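Local coordinates for protein putative O-acetylhomoserine (Thiol)-lyase (Campylobacter jejuni, PDB 4OC9) that probably catalyses the pyridoxal phosphate-dependent transfer of the aminocarboxypropyl group of O-acetylhomoserine to sulfide or a thiol, at residues L343-K348 with A400-S405; N156-I161 with G315-T320; C357-L362 with K419-S424; Y104-Y109 with L392-I397. All blocks are in the same frame, centred on the assembly; numbering follows the deposited sequence. Where two conformers were deposited one is given.

From the N terminus, residues 104-109, at the end of a strand of the large sheet, open the longest loop, which contact 4 closes at 392-397. Contact 2 (156-161 with 315-320) lies wholly within that loop. It brings the segment after strand 146-152 against an edge strand of the smaller sheet. Contact 1 begins inside the loop at 343-348 and ends beyond it at 400-405, so it crosses contact 4. Contact 3 (357-362 with 419-424) crosses both. Contacts 1 and 2 share the smaller sheet, with strands 315-317 and 342-346 side by side, while contact 3 joins the helices that follow the strands of contact 1. Contacts 2 and 4 bind the two sheet regions together.

Contact 1 of 4, residues L343-K348 with A400-S405; sequences LSFEAK and ATIRLS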
# COMPACT_ATOMS: atom_id res chain seq x y z
N LEU D 343 -18.93 -17.67 -17.97
CA LEU D 343 -19.68 -18.55 -18.87
C LEU D 343 -18.77 -19.73 -19.22
O LEU D 343 -17.56 -19.67 -18.97
CB LEU D 343 -20.11 -17.85 -20.12
CG LEU D 343 -19.12 -17.42 -21.20
CD1 LEU D 343 -18.55 -18.63 -21.92
CD2 LEU D 343 -19.85 -16.61 -22.25
N SER D 344 -19.34 -20.81 -19.76
CA SER D 344 -18.52 -21.92 -20.17
C SER D 344 -19.06 -22.42 -21.48
O SER D 344 -20.16 -22.08 -21.89
CB SER D 344 -18.46 -23.05 -19.16
OG SER D 344 -19.70 -23.68 -19.05
N PHE D 345 -18.23 -23.14 -22.22
CA PHE D 345 -18.67 -23.69 -23.49
C PHE D 345 -17.90 -24.98 -23.79
O PHE D 345 -16.84 -25.22 -23.22
CB PHE D 345 -18.53 -22.69 -24.67
CG PHE D 345 -17.12 -22.33 -25.03
CD1 PHE D 345 -16.42 -23.09 -25.95
CD2 PHE D 345 -16.50 -21.25 -24.46
CE1 PHE D 345 -15.12 -22.75 -26.29
CE2 PHE D 345 -15.21 -20.91 -24.78
CZ PHE D 345 -14.52 -21.66 -25.71
N GLU D 346 -18.45 -25.75 -24.72
CA GLU D 346 -17.86 -27.00 -25.15
C GLU D 346 -17.16 -26.84 -26.48
O GLU D 346 -17.73 -26.34 -27.45
CB GLU D 346 -18.96 -28.08 -25.31
CG GLU D 346 -19.72 -28.38 -24.03
CD GLU D 346 -18.82 -28.94 -22.96
OE1 GLU D 346 -18.03 -29.85 -23.29
OE2 GLU D 346 -18.92 -28.50 -21.79
N ALA D 347 -15.89 -27.25 -26.53
CA ALA D 347 -15.11 -27.20 -27.76
C ALA D 347 -15.43 -28.52 -28.47
O ALA D 347 -16.19 -29.32 -27.95
CB ALA D 347 -13.64 -27.13 -27.45
N LYS D 348 -14.87 -28.74 -29.65
CA LYS D 348 -15.12 -29.99 -30.41
C LYS D 348 -14.69 -31.19 -29.59
O LYS D 348 -15.41 -32.16 -29.49
CB LYS D 348 -14.42 -29.97 -31.78
CG LYS D 348 -14.97 -28.87 -32.72
CD LYS D 348 -14.31 -28.80 -34.11
CE LYS D 348 -12.83 -28.46 -34.05
NZ LYS D 348 -12.23 -28.27 -35.40
N ALA D 400 -13.82 -31.36 -22.96
CA ALA D 400 -13.90 -30.33 -24.00
C ALA D 400 -14.35 -28.99 -23.43
O ALA D 400 -14.37 -27.99 -24.13
CB ALA D 400 -14.87 -30.80 -25.08
N THR D 401 -14.68 -28.98 -22.13
CA THR D 401 -15.16 -27.77 -21.48
C THR D 401 -14.15 -26.67 -21.23
O THR D 401 -13.05 -26.91 -20.73
CB THR D 401 -15.79 -28.10 -20.13
OG1 THR D 401 -16.89 -29.03 -20.33
CG2 THR D 401 -16.33 -26.85 -19.50
N ILE D 402 -14.55 -25.46 -21.57
CA ILE D 402 -13.73 -24.26 -21.38
C ILE D 402 -14.53 -23.27 -20.60
O ILE D 402 -15.71 -23.10 -20.86
CB ILE D 402 -13.34 -23.62 -22.70
CG1 ILE D 402 -12.23 -24.45 -23.32
CG2 ILE D 402 -12.78 -22.20 -22.48
CD1 ILE D 402 -11.82 -23.98 -24.70
N ARG D 403 -13.87 -22.61 -19.65
CA ARG D 403 -14.53 -21.62 -18.83
C ARG D 403 -13.90 -20.26 -19.15
O ARG D 403 -12.69 -20.16 -19.28
CB ARG D 403 -14.30 -21.90 -17.36
CG ARG D 403 -15.12 -21.00 -16.45
CD ARG D 403 -14.78 -21.00 -14.96
NE ARG D 403 -13.51 -20.98 -14.26
CZ ARG D 403 -12.67 -20.01 -14.01
NH1 ARG D 403 -12.78 -18.91 -14.67
NH2 ARG D 403 -11.59 -20.27 -13.27
N LEU D 404 -14.73 -19.24 -19.31
CA LEU D 404 -14.26 -17.92 -19.59
C LEU D 404 -14.74 -16.94 -18.56
O LEU D 404 -15.83 -17.05 -18.06
CB LEU D 404 -14.82 -17.39 -20.93
CG LEU D 404 -14.54 -18.14 -22.23
CD1 LEU D 404 -15.12 -17.33 -23.35
CD2 LEU D 404 -13.05 -18.35 -22.45
N SER D 405 -13.89 -15.97 -18.25
CA SER D 405 -14.24 -14.90 -17.33
C SER D 405 -14.22 -13.68 -18.28
O SER D 405 -13.14 -13.26 -18.73
CB SER D 405 -13.25 -14.71 -16.21
OG SER D 405 -13.64 -13.58 -15.44
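Thr401 OG1 donates a 2.6 Å hydrogen bond to Glu346 OE2 and accepts another from the backbone N of Thr398. The carboxylate oxygen is met on its syn side, 18° out of the carboxylate plane. Glu346 reaches the hydroxyl by bending at CG, with chi2 at -63°, and its other oxygen, OE1, is bonded to Thr398 OG1, so one oxygen is tied to the first residue of strand 401-405 and the other to Thr398, just before it.

Behind this polar corner the backbones run antiparallel. Leu343 with Leu404 and Phe345 with Ile402 are hydrogen-bonded pairs, the bond from Ile402 N to Phe345 O measuring 2.8 Å. Ser344-Arg403 and Glu346-Thr401 are the non-hydrogen-bonded pairs between and beyond them. Ala347 N extends the pairing past the last of these with a 2.9 Å bond to Ala400 O.

On the apolar face, Phe345 and Ile402 lie side by side. Ile402 CB stands over one face of the ring in a CH-pi contact, 4.0 Å from its centroid, and Ile402 CG2 comes to 3.6 Å from Phe345 CE2. Leu404 approaches the ring differently, its CG lying in the ring plane at the edge, 3.8 Å from Phe345 CE2. Leu343 CD1 touches Leu404 CD1 further along.

Leu307 of helix 276-309 and Ala353 and Ile356 of helix 350-359 pack on this apolar face, whereas the face with Ser344 and Arg403 meets Ile159 and Pro157. A sheet covered by helices on one side is characteristic of the smaller, C-terminal domain of fold-type I pyridoxal phosphate enzymes.

Contact 2 of 4, residues N156-I161 with G315-T320; sequences NPQIAI and GVNYPT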
# COMPACT_ATOMS: atom_id res chain seq x y z
N ASN D 156 -20.17 -21.87 -10.16
CA ASN D 156 -18.88 -21.83 -10.81
C ASN D 156 -18.36 -23.25 -11.00
O ASN D 156 -17.96 -23.88 -10.04
CB ASN D 156 -17.95 -21.00 -9.95
CG ASN D 156 -16.55 -20.85 -10.53
OD1 ASN D 156 -16.14 -21.62 -11.37
ND2 ASN D 156 -15.79 -19.91 -9.99
N PRO D 157 -18.14 -23.69 -12.25
CA PRO D 157 -18.25 -23.09 -13.56
C PRO D 157 -19.46 -23.42 -14.39
O PRO D 157 -19.48 -23.04 -15.58
CB PRO D 157 -17.08 -23.74 -14.29
CG PRO D 157 -17.21 -25.14 -13.84
CD PRO D 157 -17.67 -25.08 -12.38
N GLN D 158 -20.41 -24.17 -13.84
CA GLN D 158 -21.61 -24.52 -14.65
C GLN D 158 -22.59 -23.36 -14.90
O GLN D 158 -23.36 -23.41 -15.82
CB GLN D 158 -22.39 -25.78 -14.29
CG GLN D 158 -23.23 -26.19 -15.49
CD GLN D 158 -24.17 -27.33 -15.20
OE1 GLN D 158 -24.10 -27.94 -14.13
NE2 GLN D 158 -25.06 -27.62 -16.13
N ILE D 159 -22.54 -22.32 -14.08
CA ILE D 159 -23.44 -21.19 -14.21
C ILE D 159 -24.84 -21.74 -13.90
O ILE D 159 -25.81 -21.46 -14.56
CB ILE D 159 -23.40 -20.48 -15.57
CG1 ILE D 159 -21.98 -20.08 -16.00
CG2 ILE D 159 -24.18 -19.20 -15.53
CD1 ILE D 159 -21.12 -21.22 -16.44
N ALA D 160 -24.91 -22.60 -12.88
CA ALA D 160 -26.17 -23.19 -12.49
C ALA D 160 -26.84 -22.30 -11.47
O ALA D 160 -26.24 -21.92 -10.46
CB ALA D 160 -25.95 -24.56 -11.91
N ILE D 161 -28.10 -21.99 -11.72
CA ILE D 161 -28.88 -21.15 -10.83
C ILE D 161 -29.73 -21.96 -9.88
O ILE D 161 -30.55 -22.80 -10.28
CB ILE D 161 -29.77 -20.20 -11.61
CG1 ILE D 161 -28.92 -19.33 -12.52
CG2 ILE D 161 -30.56 -19.33 -10.64
CD1 ILE D 161 -29.68 -18.34 -13.38
N GLY D 315 -21.67 -26.29 -27.54
CA GLY D 315 -22.63 -26.05 -26.47
C GLY D 315 -22.15 -24.86 -25.67
O GLY D 315 -20.95 -24.72 -25.44
N VAL D 316 -23.08 -24.03 -25.23
CA VAL D 316 -22.77 -22.86 -24.47
C VAL D 316 -23.61 -22.77 -23.23
O VAL D 316 -24.82 -22.87 -23.29
CB VAL D 316 -23.00 -21.56 -25.27
CG1 VAL D 316 -22.68 -20.32 -24.42
CG2 VAL D 316 -22.15 -21.54 -26.53
N ASN D 317 -22.98 -22.47 -22.10
CA ASN D 317 -23.68 -22.33 -20.82
C ASN D 317 -23.73 -20.91 -20.34
O ASN D 317 -22.72 -20.40 -19.82
CB ASN D 317 -23.02 -23.05 -19.71
CG ASN D 317 -23.29 -24.50 -19.69
OD1 ASN D 317 -24.25 -25.01 -20.27
ND2 ASN D 317 -22.53 -25.17 -18.87
N TYR D 318 -24.85 -20.24 -20.54
CA TYR D 318 -25.00 -18.85 -20.08
C TYR D 318 -26.52 -18.64 -19.94
O TYR D 318 -27.27 -18.90 -20.84
CB TYR D 318 -24.26 -17.85 -20.97
CG TYR D 318 -24.17 -16.48 -20.38
CD1 TYR D 318 -23.26 -16.20 -19.38
CD2 TYR D 318 -24.94 -15.45 -20.87
CE1 TYR D 318 -23.16 -14.94 -18.83
CE2 TYR D 318 -24.85 -14.18 -20.32
CZ TYR D 318 -23.95 -13.93 -19.30
OH TYR D 318 -23.88 -12.64 -18.77
N PRO D 319 -26.97 -18.16 -18.79
CA PRO D 319 -28.39 -17.99 -18.50
C PRO D 319 -29.25 -17.10 -19.39
O PRO D 319 -30.44 -17.30 -19.42
CB PRO D 319 -28.38 -17.44 -17.06
CG PRO D 319 -27.00 -17.63 -16.55
CD PRO D 319 -26.14 -17.50 -17.76
N THR D 320 -28.66 -16.15 -20.12
CA THR D 320 -29.44 -15.30 -20.97
C THR D 320 -29.90 -16.05 -22.22
O THR D 320 -30.81 -15.59 -22.92
CB THR D 320 -28.67 -14.05 -21.41
OG1 THR D 320 -27.57 -14.42 -22.23
CG2 THR D 320 -28.22 -13.26 -20.24
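Ile159 lays its CG2 methyl against the ring of Pro319, 3.4 Å from Pro319 CG and equally close to CD, the two side chains crossing at about a right angle. With chi1 at -52°, CG1 lies beside the backbone N and CG2 anti to it, which places the methyl at the proline. Ile161 touches the same proline ring from another position, its CD1 lying 4.0 Å from Pro319 CB, so two isoleucine branches of one loop touch neighbouring parts of the ring.

Polar side chains meet beside this apolar patch without bonding to each other. Asn317 ND2 lies 3.6 Å from Gln158 CG, and the two amide planes are turned 35° apart. Each amide is engaged by other partners: Asn317 ND2 bonds to Ser344 OG on the neighbouring strand, and Gln158 OE1 accepts from Lys107 NZ. A cis peptide bond before Pro157 and a left-handed backbone at Ile159 (phi 65°) turn the loop.

The contact therefore sets the loop between strand 146-152 and helix 164-174 against the end of strand 315-317, an outer strand of the smaller sheet. Phe330 of helix 327-333 packs on both Ile161 and Pro319, and Ser344 of strand 342-346 lies against Ile159.

Contact 3 of 4, residues C357-L362 with K419-S424; sequences CDKTQL and KQAIES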
# COMPACT_ATOMS: atom_id res chain seq x y z
N CYS D 357 -7.06 -22.52 -25.65
CA CYS D 357 -6.34 -21.96 -24.49
C CYS D 357 -4.92 -21.49 -24.84
O CYS D 357 -4.46 -20.49 -24.31
CB CYS D 357 -6.21 -22.95 -23.37
SG CYS D 357 -7.75 -23.39 -22.62
N ASP D 358 -4.27 -22.18 -25.77
CA ASP D 358 -2.92 -21.81 -26.18
C ASP D 358 -2.85 -20.70 -27.27
O ASP D 358 -1.77 -20.14 -27.51
CB ASP D 358 -2.17 -23.09 -26.65
CG ASP D 358 -1.95 -24.14 -25.49
OD1 ASP D 358 -2.20 -23.87 -24.29
OD2 ASP D 358 -1.50 -25.26 -25.78
N LYS D 359 -4.00 -20.35 -27.86
CA LYS D 359 -4.06 -19.33 -28.93
C LYS D 359 -4.57 -17.95 -28.61
O LYS D 359 -4.37 -17.03 -29.41
CB LYS D 359 -5.23 -19.58 -29.87
CG LYS D 359 -4.91 -19.13 -31.26
CD LYS D 359 -4.18 -20.19 -32.07
CE LYS D 359 -3.90 -19.71 -33.51
NZ LYS D 359 -2.75 -18.76 -33.54
N THR D 360 -5.41 -17.85 -27.59
CA THR D 360 -5.97 -16.55 -27.25
C THR D 360 -4.91 -15.56 -26.88
O THR D 360 -3.93 -15.92 -26.27
CB THR D 360 -6.99 -16.58 -26.12
OG1 THR D 360 -6.41 -17.21 -24.98
CG2 THR D 360 -8.25 -17.32 -26.52
N GLN D 361 -5.11 -14.31 -27.30
CA GLN D 361 -4.18 -13.20 -27.02
C GLN D 361 -4.73 -12.17 -25.98
O GLN D 361 -3.95 -11.51 -25.31
CB GLN D 361 -3.78 -12.46 -28.30
CG GLN D 361 -3.15 -13.37 -29.34
CD GLN D 361 -1.87 -14.04 -28.86
OE1 GLN D 361 -1.04 -13.41 -28.19
NE2 GLN D 361 -1.67 -15.30 -29.25
N LEU D 362 -6.05 -12.02 -25.88
CA LEU D 362 -6.69 -11.11 -24.92
C LEU D 362 -7.18 -11.90 -23.72
O LEU D 362 -7.09 -11.43 -22.59
CB LEU D 362 -7.82 -10.29 -25.52
CG LEU D 362 -7.40 -9.30 -26.59
CD1 LEU D 362 -8.64 -8.58 -27.09
CD2 LEU D 362 -6.38 -8.31 -26.03
N LYS D 419 -12.53 -15.84 -31.86
CA LYS D 419 -12.76 -16.35 -33.17
C LYS D 419 -11.49 -16.98 -33.73
O LYS D 419 -11.51 -18.11 -34.22
CB LYS D 419 -13.23 -15.25 -34.12
CG LYS D 419 -13.66 -15.74 -35.49
CD LYS D 419 -14.11 -14.58 -36.37
CE LYS D 419 -14.86 -15.04 -37.61
NZ LYS D 419 -14.11 -15.91 -38.54
N GLN D 420 -10.40 -16.24 -33.71
CA GLN D 420 -9.15 -16.76 -34.28
C GLN D 420 -8.66 -17.99 -33.52
O GLN D 420 -8.12 -18.91 -34.12
CB GLN D 420 -8.08 -15.65 -34.48
CG GLN D 420 -7.54 -14.97 -33.22
CD GLN D 420 -6.55 -15.82 -32.44
OE1 GLN D 420 -5.76 -16.57 -33.02
NE2 GLN D 420 -6.52 -15.65 -31.13
N ALA D 421 -8.89 -18.02 -32.21
CA ALA D 421 -8.43 -19.16 -31.41
C ALA D 421 -9.25 -20.41 -31.74
O ALA D 421 -8.70 -21.49 -31.96
CB ALA D 421 -8.50 -18.84 -29.95
N ILE D 422 -10.54 -20.23 -31.80
CA ILE D 422 -11.46 -21.32 -32.13
C ILE D 422 -11.27 -21.90 -33.53
O ILE D 422 -11.33 -23.10 -33.71
CB ILE D 422 -12.88 -20.78 -32.07
CG1 ILE D 422 -13.27 -20.48 -30.62
CG2 ILE D 422 -13.86 -21.74 -32.70
CD1 ILE D 422 -14.58 -19.73 -30.54
N GLU D 423 -11.06 -21.03 -34.50
CA GLU D 423 -10.90 -21.42 -35.90
C GLU D 423 -9.55 -22.01 -36.22
O GLU D 423 -9.30 -22.35 -37.36
CB GLU D 423 -11.29 -20.26 -36.82
CG GLU D 423 -12.76 -19.90 -36.65
CD GLU D 423 -13.20 -18.69 -37.42
OE1 GLU D 423 -12.36 -18.05 -38.11
OE2 GLU D 423 -14.38 -18.31 -37.28
N SER D 424 -8.63 -21.98 -35.26
CA SER D 424 -7.30 -22.61 -35.43
C SER D 424 -7.26 -23.77 -34.47
O SER D 424 -8.13 -24.64 -34.67
CB SER D 424 -6.04 -21.73 -35.35
OG SER D 424 -5.81 -20.93 -36.52
OXT SER D 424 -6.47 -23.87 -33.52
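Gln420 NE2 reaches across to the carbonyl oxygen of Lys359 in a nearly straight hydrogen bond, 3.1 Å long with an N-H...O angle of 177°. Gln420 is folded for this: CG sits between the backbone N and the carbonyl carbon (chi1 65°), and a bend at chi2 (75°) turns CD back toward Lys359. The oxygen lies in the amide plane of Gln420, while the donor stands above the plane of the carbonyl. From the opposite face of that plane Gln361 NE2 gives the same oxygen a second, more bent bond of 3.2 Å, so two side-chain amides clasp one backbone carbonyl. Gln420 NE2 also bonds to Asp417, whose carboxylate further takes the backbone N of Gln361 and of Leu362.

Packing is tight beside this bond. Ala421 CB lies 3.4 Å from Lys359 CB and 3.8 Å from Thr360 CG2. Helix 350-359 follows strand 342-346 and helix 411-422 follows strand 401-405; the two strands are neighbours in the sheet of the C-terminal domain, and their helices meet here at the surface.

The other side is less well defined. Lys359 CE comes to 3.5 Å from Ser424 CB, but Ser424 is exposed and the lysine was modelled in two conformers. The terminal carboxylate of Ser424 turns to a salt bridge with Arg355. Lys419 NZ is held by both carboxylate oxygens of Glu423, 2.7 Å from OE2.

Contact 4 of 4, residues Y104-Y109 with L392-I397; sequences YSNKIY and LQKAGI
Lys394 and Ala395 meet Asn106 and Lys107 where helix 389-394 ends in a Schellman motif, close to the end of strand 101-105 of the large sheet. The motif starts at Leu392, whose carbonyl oxygen accepts a 2.8 Å hydrogen bond from Ile397 N. Gln393 O follows with a weak bond from Gly396 N.

Lys394 is poorly ordered, and its side chain crosses that of Asn106 at about a right angle, with Lys394 CG 3.8 Å from Asn106 ND2. Its NZ lies in a long, weak ion pair with Glu129. The backbone oxygen of Lys394 is linked through a water, which donates to it at 3.1 Å and accepts from Lys107 NZ at 2.8 Å. The Lys107 chain is extended beyond CG, with chi3 at -176°, which carries CE to 3.5 Å from Lys394 O, while its NZ forms a salt bridge with Asp133 and hydrogen bonds with Gln158 and Tyr326.

Ala395 packs by van der Waals contact, its CB 3.9 Å from the backbone oxygen Asn106 O and its CA 4.1 Å from Lys107 CG. Gly396, at phi 77°, is the C-prime residue, and Ile397 then leads away to pack on Pro157. Across from the helix end, the turn carrying Asn106 is an ST turn: Lys107 N donates to Ser105 OG over 3.1 Å, with an N-H...O angle of 162°.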
# COMPACT_ATOMS: atom_id res chain seq x y z
N TYR D 104 -24.38 -29.78 1.22
CA TYR D 104 -23.82 -28.89 0.23
C TYR D 104 -24.18 -29.25 -1.21
O TYR D 104 -24.30 -30.41 -1.58
CB TYR D 104 -22.29 -28.88 0.37
CG TYR D 104 -21.60 -30.17 -0.08
CD1 TYR D 104 -21.58 -31.31 0.71
CD2 TYR D 104 -20.90 -30.21 -1.27
CE1 TYR D 104 -20.94 -32.47 0.30
CE2 TYR D 104 -20.23 -31.35 -1.68
CZ TYR D 104 -20.27 -32.48 -0.90
OH TYR D 104 -19.61 -33.60 -1.32
N SER D 105 -24.33 -28.23 -2.02
CA SER D 105 -24.66 -28.38 -3.43
C SER D 105 -23.55 -29.09 -4.21
O SER D 105 -22.35 -28.89 -3.97
CB SER D 105 -24.93 -26.99 -4.05
OG SER D 105 -25.11 -27.08 -5.45
N ASN D 106 -23.98 -29.92 -5.15
CA ASN D 106 -23.07 -30.69 -5.99
C ASN D 106 -22.51 -29.81 -7.10
O ASN D 106 -21.69 -30.24 -7.90
CB ASN D 106 -23.77 -31.91 -6.58
CG ASN D 106 -24.91 -31.54 -7.55
OD1 ASN D 106 -25.48 -30.44 -7.52
ND2 ASN D 106 -25.26 -32.49 -8.38
N LYS D 107 -23.01 -28.58 -7.19
CA LYS D 107 -22.54 -27.64 -8.21
C LYS D 107 -21.98 -26.35 -7.57
O LYS D 107 -22.69 -25.35 -7.44
CB LYS D 107 -23.62 -27.33 -9.25
CG LYS D 107 -24.09 -28.56 -10.00
CD LYS D 107 -25.04 -28.24 -11.13
CE LYS D 107 -25.51 -29.52 -11.74
NZ LYS D 107 -26.32 -29.28 -12.95
N ILE D 108 -20.71 -26.43 -7.16
CA ILE D 108 -20.01 -25.33 -6.54
C ILE D 108 -18.54 -25.24 -6.93
O ILE D 108 -18.02 -26.10 -7.66
CB ILE D 108 -20.05 -25.39 -5.01
CG1 ILE D 108 -19.36 -26.67 -4.52
CG2 ILE D 108 -21.49 -25.28 -4.54
CD1 ILE D 108 -19.34 -26.83 -3.01
N TYR D 109 -17.90 -24.19 -6.44
CA TYR D 109 -16.51 -23.93 -6.67
C TYR D 109 -15.71 -25.11 -6.17
O TYR D 109 -15.91 -25.58 -5.06
CB TYR D 109 -16.09 -22.58 -6.03
CG TYR D 109 -14.61 -22.32 -6.08
CD1 TYR D 109 -13.96 -22.07 -7.28
CD2 TYR D 109 -13.87 -22.23 -4.90
CE1 TYR D 109 -12.60 -21.81 -7.32
CE2 TYR D 109 -12.51 -21.97 -4.92
CZ TYR D 109 -11.87 -21.76 -6.13
OH TYR D 109 -10.51 -21.50 -6.13
N LEU D 392 -17.28 -34.91 -11.79
CA LEU D 392 -17.21 -33.94 -12.88
C LEU D 392 -18.46 -33.95 -13.68
O LEU D 392 -18.96 -32.89 -14.05
CB LEU D 392 -16.09 -34.28 -13.84
CG LEU D 392 -14.64 -34.06 -13.45
CD1 LEU D 392 -13.76 -34.59 -14.58
CD2 LEU D 392 -14.40 -32.58 -13.23
N GLN D 393 -18.98 -35.15 -13.90
CA GLN D 393 -20.18 -35.34 -14.69
C GLN D 393 -21.41 -34.90 -13.89
O GLN D 393 -22.41 -34.48 -14.46
CB GLN D 393 -20.28 -36.81 -15.08
CG GLN D 393 -19.04 -37.31 -15.81
CD GLN D 393 -19.00 -38.80 -15.89
OE1 GLN D 393 -19.67 -39.48 -15.12
NE2 GLN D 393 -18.15 -39.34 -16.77
N LYS D 394 -21.34 -34.98 -12.56
CA LYS D 394 -22.48 -34.58 -11.72
C LYS D 394 -22.55 -33.03 -11.69
O LYS D 394 -23.61 -32.45 -11.53
CB LYS D 394 -22.35 -35.31 -10.38
CG LYS D 394 -23.57 -35.66 -9.57
CD LYS D 394 -23.15 -36.80 -8.62
CE LYS D 394 -24.31 -37.36 -7.79
NZ LYS D 394 -24.98 -36.37 -6.89
N ALA D 395 -21.40 -32.38 -11.90
CA ALA D 395 -21.28 -30.91 -11.93
C ALA D 395 -21.43 -30.42 -13.37
O ALA D 395 -21.52 -29.20 -13.63
CB ALA D 395 -19.93 -30.47 -11.38
N GLY D 396 -21.42 -31.37 -14.31
CA GLY D 396 -21.56 -31.10 -15.73
C GLY D 396 -20.32 -30.54 -16.40
O GLY D 396 -20.42 -29.53 -17.03
N ILE D 397 -19.15 -31.18 -16.25
CA ILE D 397 -17.92 -30.72 -16.89
C ILE D 397 -17.36 -31.85 -17.75
O ILE D 397 -17.53 -32.99 -17.40
CB ILE D 397 -16.85 -30.33 -15.86
CG1 ILE D 397 -17.35 -29.21 -14.95
CG2 ILE D 397 -15.55 -29.93 -16.57
CD1 ILE D 397 -16.43 -28.87 -13.77
O HOH W 1 -25.65 -31.81 -13.84